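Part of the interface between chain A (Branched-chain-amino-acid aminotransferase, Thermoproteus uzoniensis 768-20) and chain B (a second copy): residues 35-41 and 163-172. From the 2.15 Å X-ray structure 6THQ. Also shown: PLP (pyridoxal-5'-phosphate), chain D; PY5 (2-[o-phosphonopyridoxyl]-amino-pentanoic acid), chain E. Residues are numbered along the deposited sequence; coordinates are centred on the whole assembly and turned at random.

Chain A 35-41: SLNYGFG
Chain B (163-172) ATGIYLNSIM

The contact buries 440 Å² between the two stretches, both sides summed, and no direct hydrogen bond crosses it. Chain A enters as a helix through Ser A35, Leu A36 and Asn A37, then leaves helical geometry at Gly A39. Chain B runs from Ala B163 through a 3-10 segment at Gly B165 and Ile B166 into a helix that continues past Met B172. The register is marked by two CA pairs: Tyr A38 CA lies 4.6 Å from Tyr B167 CA, and Gly A39 CA lies 4.2 Å from Gly B165 CA.

Tyr A38 covers the most surface. Its phi/psi is -130/11, and its CA-to-CB bond points sideways. Chi1 is m (-52°) and chi2 is -45°. Tyr A38 CB packs 3.7 Å from Tyr B167 CB and 3.5 Å from Ile B171 CD1. The two tyrosine rings are oblique, with centroids 5.9 Å apart and planes at 40°. Tyr A38 O comes 3.0 Å from Leu B168 N, but the angle is too poor for a hydrogen bond.

Phe A40 (phi/psi -103/80; chi1 t, chi2 77°) extends the apolar patch. Phe A40 CB is 3.6 Å from Ile B171 CD1, so this methyl touches both aromatic residues of chain A. The CA-to-CB bond of Ile B171 points toward chain A, with chi1 m (-75°) and chi2 t (166°). Leu B168 CD1 sits at the Phe A40 ring edge, 3.9 Å from Phe A40 CD1. Leu B168 has chi1 t and chi2 p (56°). Ser A35 OG (chi1 m) donates to Phe A40 O at 2.7 Å, tying the helix to the following loop.

The CA-to-CB bond of Tyr B167 points toward chain A, though the end of the side chain leads away. Chi1 is m (-79°) and chi2 is 74°. PLP and PY5 are modelled in overlapping positions. With PLP, Tyr B167 OH donates a very short hydrogen bond, 2.3 Å, to PLP O3. With PY5, Tyr A38 OH lies 3.7 Å from PY5 CD.

Gly A39 has phi/psi 66/29, and positive phi by itself favours glycine. An ideal CB here would point toward chain B and clash with Gly B165 CA at 2.9 Å.

Thr B164 (phi/psi -60/-48, chi1 p) meets the backbone of Leu A36, Asn A37 and Tyr A38. Thr B164 CA makes a CA-H...O contact with Asn A37 O at 3.3 Å; Tyr A38 CA makes another with Thr B164 O at 3.4 Å. Thr B164 CG2 lies 3.4 Å from Leu A36 O. One water bridges the chains, donating to Leu A36 O (2.6 Å from the water O) and accepting from Thr B164 OG1 (2.9 Å).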

# COMPACT_ATOMS: atom_id res chain seq x y z
N SER A 35 -1.40 -7.08 -6.32
CA SER A 35 -0.86 -7.02 -4.97
C SER A 35 0.43 -6.26 -4.95
O SER A 35 0.75 -5.58 -3.96
CB SER A 35 -0.68 -8.41 -4.33
OG SER A 35 -1.95 -9.06 -4.33
N LEU A 36 1.21 -6.37 -6.03
CA LEU A 36 2.47 -5.64 -6.04
C LEU A 36 2.22 -4.18 -6.47
O LEU A 36 2.89 -3.24 -6.00
CB LEU A 36 3.48 -6.33 -6.97
CG LEU A 36 4.78 -5.55 -7.04
CD1 LEU A 36 5.61 -5.75 -5.79
CD2 LEU A 36 5.58 -5.77 -8.29
N ASN A 37 1.26 -3.98 -7.36
CA ASN A 37 1.08 -2.67 -8.01
C ASN A 37 0.21 -1.75 -7.14
O ASN A 37 0.37 -0.52 -7.21
CB ASN A 37 0.46 -2.80 -9.40
CG ASN A 37 1.51 -3.13 -10.49
OD1 ASN A 37 1.87 -2.25 -11.33
ND2 ASN A 37 1.96 -4.41 -10.52
N TYR A 38 -0.70 -2.33 -6.35
CA TYR A 38 -1.76 -1.57 -5.69
C TYR A 38 -1.90 -1.84 -4.18
O TYR A 38 -2.88 -1.41 -3.61
CB TYR A 38 -3.10 -1.84 -6.33
CG TYR A 38 -3.11 -1.65 -7.81
CD1 TYR A 38 -2.50 -0.52 -8.40
CD2 TYR A 38 -3.72 -2.60 -8.65
CE1 TYR A 38 -2.53 -0.35 -9.79
CE2 TYR A 38 -3.71 -2.45 -10.04
CZ TYR A 38 -3.14 -1.34 -10.60
OH TYR A 38 -3.14 -1.20 -11.96
N GLY A 39 -0.94 -2.54 -3.55
CA GLY A 39 -0.90 -2.74 -2.09
C GLY A 39 -2.04 -3.58 -1.64
O GLY A 39 -2.51 -3.42 -0.52
N PHE A 40 -2.52 -4.48 -2.51
CA PHE A 40 -3.72 -5.25 -2.16
C PHE A 40 -3.36 -6.68 -1.73
O PHE A 40 -3.40 -7.60 -2.52
CB PHE A 40 -4.70 -5.22 -3.32
CG PHE A 40 -5.96 -5.95 -3.04
CD1 PHE A 40 -6.95 -5.37 -2.24
CD2 PHE A 40 -6.23 -7.24 -3.62
CE1 PHE A 40 -8.17 -6.03 -2.02
CE2 PHE A 40 -7.45 -7.86 -3.40
CZ PHE A 40 -8.41 -7.28 -2.60
N GLY A 41 -2.93 -6.82 -0.48
CA GLY A 41 -2.78 -8.11 0.18
C GLY A 41 -2.80 -8.02 1.69
O GLY A 41 -2.97 -6.95 2.24
N ALA B 163 2.32 5.89 -5.92
CA ALA B 163 3.02 4.93 -5.04
C ALA B 163 2.10 3.74 -4.84
O ALA B 163 0.90 3.89 -4.63
CB ALA B 163 3.34 5.55 -3.67
N THR B 164 2.66 2.54 -4.88
CA THR B 164 1.82 1.35 -4.91
C THR B 164 0.92 1.19 -3.69
O THR B 164 -0.26 0.90 -3.85
CB THR B 164 2.74 0.12 -4.99
OG1 THR B 164 3.65 0.19 -3.90
CG2 THR B 164 3.54 0.09 -6.35
N GLY B 165 1.45 1.34 -2.49
CA GLY B 165 0.66 1.03 -1.30
C GLY B 165 -0.55 1.96 -1.19
O GLY B 165 -1.56 1.52 -0.67
N ILE B 166 -0.49 3.20 -1.70
CA ILE B 166 -1.61 4.13 -1.71
C ILE B 166 -2.84 3.58 -2.40
O ILE B 166 -3.98 3.85 -2.01
CB ILE B 166 -1.14 5.45 -2.36
CG1 ILE B 166 -0.07 6.06 -1.46
CG2 ILE B 166 -2.24 6.45 -2.40
CD1 ILE B 166 0.47 7.39 -1.91
N TYR B 167 -2.64 2.76 -3.40
CA TYR B 167 -3.76 2.25 -4.22
C TYR B 167 -4.73 1.28 -3.59
O TYR B 167 -5.77 0.94 -4.20
CB TYR B 167 -3.24 1.74 -5.55
CG TYR B 167 -2.99 2.89 -6.46
CD1 TYR B 167 -1.90 3.70 -6.25
CD2 TYR B 167 -3.91 3.25 -7.45
CE1 TYR B 167 -1.68 4.86 -7.00
CE2 TYR B 167 -3.72 4.38 -8.25
CZ TYR B 167 -2.59 5.18 -8.02
OH TYR B 167 -2.32 6.31 -8.73
N LEU B 168 -4.43 0.81 -2.39
CA LEU B 168 -5.43 0.06 -1.62
C LEU B 168 -6.66 0.97 -1.41
O LEU B 168 -7.82 0.53 -1.46
CB LEU B 168 -4.82 -0.39 -0.28
CG LEU B 168 -5.72 -1.13 0.71
CD1 LEU B 168 -6.37 -2.38 0.13
CD2 LEU B 168 -4.89 -1.48 1.95
N ASN B 169 -6.39 2.27 -1.20
CA ASN B 169 -7.43 3.30 -1.13
C ASN B 169 -8.26 3.33 -2.44
O ASN B 169 -9.50 3.36 -2.37
CB ASN B 169 -6.74 4.64 -0.88
CG ASN B 169 -7.69 5.83 -0.73
OD1 ASN B 169 -7.48 6.86 -1.39
ND2 ASN B 169 -8.65 5.75 0.21
N SER B 170 -7.61 3.27 -3.62
CA SER B 170 -8.35 3.30 -4.88
C SER B 170 -9.11 2.03 -5.09
O SER B 170 -10.26 2.04 -5.63
CB SER B 170 -7.46 3.59 -6.09
OG SER B 170 -6.84 4.85 -5.94
N ILE B 171 -8.50 0.92 -4.67
CA ILE B 171 -9.24 -0.35 -4.69
C ILE B 171 -10.53 -0.33 -3.89
O ILE B 171 -11.58 -0.72 -4.42
CB ILE B 171 -8.35 -1.54 -4.36
CG1 ILE B 171 -7.49 -1.79 -5.59
CG2 ILE B 171 -9.22 -2.76 -4.12
CD1 ILE B 171 -6.33 -2.72 -5.34
N MET B 172 -10.48 0.11 -2.63
CA MET B 172 -11.71 0.13 -1.81
C MET B 172 -12.76 0.97 -2.59
O MET B 172 -13.92 0.58 -2.71
CB MET B 172 -11.47 0.82 -0.45
CG MET B 172 -10.40 0.21 0.48
SD MET B 172 -10.82 -1.44 1.11
CE MET B 172 -10.00 -2.34 -0.15
N1 PLP D . -5.31 9.37 -10.50
C2 PLP D . -4.79 8.19 -10.11
C2A PLP D . -5.15 7.75 -8.73
C3 PLP D . -3.98 7.36 -11.06
O3 PLP D . -3.43 6.14 -10.75
C4 PLP D . -3.74 7.93 -12.42
C4A PLP D . -2.89 7.15 -13.42
C5 PLP D . -4.37 9.25 -12.69
C6 PLP D . -5.12 9.89 -11.71
C5A PLP D . -4.23 9.94 -14.03
O4P PLP D . -2.90 10.34 -14.24
P PLP D . -2.36 10.31 -15.74
O1P PLP D . -2.66 8.88 -16.13
O2P PLP D . -3.21 11.30 -16.48
O3P PLP D . -0.92 10.70 -15.56
N1 PY5 E . -5.90 9.67 -10.32
C2 PY5 E . -5.67 8.36 -10.05
C2A PY5 E . -6.05 7.82 -8.70
C3 PY5 E . -5.12 7.48 -11.14
O3 PY5 E . -4.91 6.13 -10.95
C4 PY5 E . -4.81 8.11 -12.46
C4A PY5 E . -4.25 7.31 -13.64
C5 PY5 E . -5.08 9.57 -12.59
C6 PY5 E . -5.60 10.26 -11.50
C5A PY5 E . -4.77 10.27 -13.91
O4P PY5 E . -3.37 10.13 -14.19
P PY5 E . -2.72 10.26 -15.66
O1P PY5 E . -2.88 8.89 -16.25
O2P PY5 E . -3.61 11.22 -16.38
O3P PY5 E . -1.30 10.72 -15.37
N PY5 E . -3.57 6.20 -13.02
CA PY5 E . -3.86 4.88 -13.51
C PY5 E . -3.65 5.04 -15.01
O PY5 E . -2.50 4.66 -15.22
CB PY5 E . -5.13 4.22 -12.90
CG PY5 E . -4.78 2.88 -12.23
CD PY5 E . -4.96 1.79 -13.29
OXT PY5 E . -4.42 5.53 -15.90
O HOH W 1 4.69 -2.53 -4.33